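Long-range contact in PcyX_EBK42635 (Marine metagenome, PDB 5OWG), which probably reduces biliverdin to phycoerythrobilin in a four-electron reaction, with electrons from ferredoxin: residues 30-35 against 49-54. Numbering follows the deposited sequence.
Sequences VEYNEP and NRTWNN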
# COMPACT_ATOMS: atom_id res chain seq x y z
N VAL A 30 11.47 -6.60 6.13
CA VAL A 30 11.62 -6.40 7.56
C VAL A 30 10.77 -5.21 7.97
O VAL A 30 10.82 -4.16 7.31
CB VAL A 30 13.09 -6.19 7.96
CG1 VAL A 30 13.22 -5.96 9.46
CG2 VAL A 30 13.93 -7.38 7.52
N GLU A 31 10.02 -5.36 9.05
CA GLU A 31 9.18 -4.29 9.55
C GLU A 31 10.02 -3.26 10.30
O GLU A 31 11.00 -3.60 10.96
CB GLU A 31 8.09 -4.84 10.47
CG GLU A 31 7.10 -3.80 10.95
CD GLU A 31 5.88 -4.42 11.60
OE1 GLU A 31 5.92 -5.63 11.90
OE2 GLU A 31 4.88 -3.70 11.80
N TYR A 32 9.62 -2.00 10.18
CA TYR A 32 10.30 -0.90 10.85
C TYR A 32 9.27 0.12 11.29
O TYR A 32 8.14 0.14 10.80
CB TYR A 32 11.35 -0.25 9.93
CG TYR A 32 10.75 0.55 8.80
CD1 TYR A 32 10.33 -0.08 7.63
CD2 TYR A 32 10.60 1.92 8.89
CE1 TYR A 32 9.78 0.64 6.59
CE2 TYR A 32 10.05 2.66 7.86
CZ TYR A 32 9.64 2.01 6.71
OH TYR A 32 9.09 2.73 5.68
N ASN A 33 9.67 0.98 12.23
CA ASN A 33 8.80 2.02 12.76
C ASN A 33 9.10 3.32 12.03
O ASN A 33 10.13 3.95 12.27
CB ASN A 33 8.99 2.17 14.27
CG ASN A 33 8.63 0.91 15.04
OD1 ASN A 33 9.44 0.38 15.80
ND2 ASN A 33 7.41 0.43 14.84
N GLU A 34 8.21 3.71 11.13
CA GLU A 34 8.42 4.93 10.36
C GLU A 34 8.12 6.15 11.23
O GLU A 34 7.09 6.17 11.91
CB GLU A 34 7.53 4.94 9.12
CG GLU A 34 7.78 6.13 8.20
CD GLU A 34 6.94 6.09 6.94
OE1 GLU A 34 5.71 6.29 7.03
OE2 GLU A 34 7.51 5.86 5.85
N PRO A 35 8.98 7.17 11.23
CA PRO A 35 8.71 8.35 12.05
C PRO A 35 7.35 8.96 11.73
O PRO A 35 7.00 9.18 10.57
CB PRO A 35 9.85 9.30 11.68
CG PRO A 35 10.94 8.42 11.20
CD PRO A 35 10.27 7.26 10.53
N ASN A 49 -1.33 0.77 11.19
CA ASN A 49 -0.45 1.18 10.10
C ASN A 49 0.91 0.57 10.33
O ASN A 49 1.52 0.78 11.39
CB ASN A 49 -0.36 2.71 10.00
CG ASN A 49 -1.53 3.33 9.27
OD1 ASN A 49 -1.54 3.38 8.04
ND2 ASN A 49 -2.53 3.79 10.02
N ARG A 50 1.40 -0.20 9.36
CA ARG A 50 2.63 -0.95 9.49
C ARG A 50 3.44 -0.81 8.21
O ARG A 50 2.88 -0.80 7.12
CB ARG A 50 2.33 -2.43 9.77
CG ARG A 50 1.58 -2.65 11.07
CD ARG A 50 1.17 -4.10 11.23
NE ARG A 50 2.32 -4.97 11.45
CZ ARG A 50 2.26 -6.30 11.45
NH1 ARG A 50 1.11 -6.92 11.24
NH2 ARG A 50 3.36 -7.01 11.66
N THR A 51 4.76 -0.71 8.36
CA THR A 51 5.64 -0.50 7.22
C THR A 51 6.80 -1.49 7.24
O THR A 51 7.35 -1.77 8.31
CB THR A 51 6.18 0.94 7.18
OG1 THR A 51 6.81 1.25 8.43
CG2 THR A 51 5.05 1.92 6.91
N TRP A 52 7.15 -2.00 6.07
CA TRP A 52 8.30 -2.87 5.89
C TRP A 52 9.19 -2.29 4.80
O TRP A 52 8.78 -1.42 4.03
CB TRP A 52 7.91 -4.30 5.48
CG TRP A 52 7.03 -5.06 6.44
CD1 TRP A 52 7.40 -6.11 7.23
CD2 TRP A 52 5.64 -4.83 6.70
NE1 TRP A 52 6.32 -6.56 7.96
CE2 TRP A 52 5.23 -5.79 7.65
CE3 TRP A 52 4.70 -3.92 6.21
CZ2 TRP A 52 3.93 -5.85 8.13
CZ3 TRP A 52 3.41 -3.98 6.69
CH2 TRP A 52 3.03 -4.94 7.64
N ASN A 53 10.43 -2.79 4.74
CA ASN A 53 11.30 -2.49 3.62
C ASN A 53 12.41 -3.53 3.57
O ASN A 53 12.65 -4.26 4.53
CB ASN A 53 11.90 -1.08 3.73
CG ASN A 53 12.74 -0.89 4.98
OD1 ASN A 53 13.30 -1.84 5.52
ND2 ASN A 53 12.83 0.35 5.44
N ASN A 54 13.07 -3.59 2.41
CA ASN A 54 14.29 -4.37 2.27
C ASN A 54 15.19 -3.65 1.27
O ASN A 54 14.88 -2.54 0.81
CB ASN A 54 14.00 -5.82 1.87
CG ASN A 54 13.57 -5.97 0.42
OD1 ASN A 54 13.55 -5.01 -0.35
ND2 ASN A 54 13.22 -7.20 0.04
O HOH W 1 5.64 -1.12 11.28
O HOH W 2 5.74 2.40 10.90
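Glu31 and Arg50 meet side-on in a two-pronged salt bridge: Arg50 NE donates its N-H to Glu31 OE2 at 2.9 Å, and NH2 donates to OE1. Both bonds are nearly straight and lie in the guanidinium plane, reaching the carboxylate on its syn side but about 30° out of its own plane. CB of Glu31 lies over the Trp52 indole face, 3.8 Å from the centroid of the five-membered ring, as a CH-pi contact; CG, anti to the backbone N (chi1 -175°), starts the extended chain that carries the carboxylate to Arg50. Trp52 CZ2 in turn underlies one face of the guanidinium. On the other side of the sheet the Tyr32 ring is sandwiched, with Thr51 OG1 3.4 Å above the centre of one face and Asn53 ND2 nearer the rim of the opposite face, its amide almost parallel to the ring. This is the antiparallel pairing of edge strand 30-32 with strand 47-53 in the six-stranded sheet of the bilin reductase fold, which lies between helices. Val30 and Asn53 exchange two backbone hydrogen bonds, and Tyr32 N donates to Thr51 O at 3.0 Å. Beyond Tyr32 the backbones part and water enters: one molecule accepts from Thr51 N, 3.1 Å away, and lies 2.7 Å from Glu31 OE2, while a second accepts from Glu34 N and donates to Thr51 OG1. Farther out, Asn26 OD1 takes the indole N-H of Trp52, Leu25 of helix 14-28 touches the same side chain, and Arg59 forms a salt bridge with Glu34.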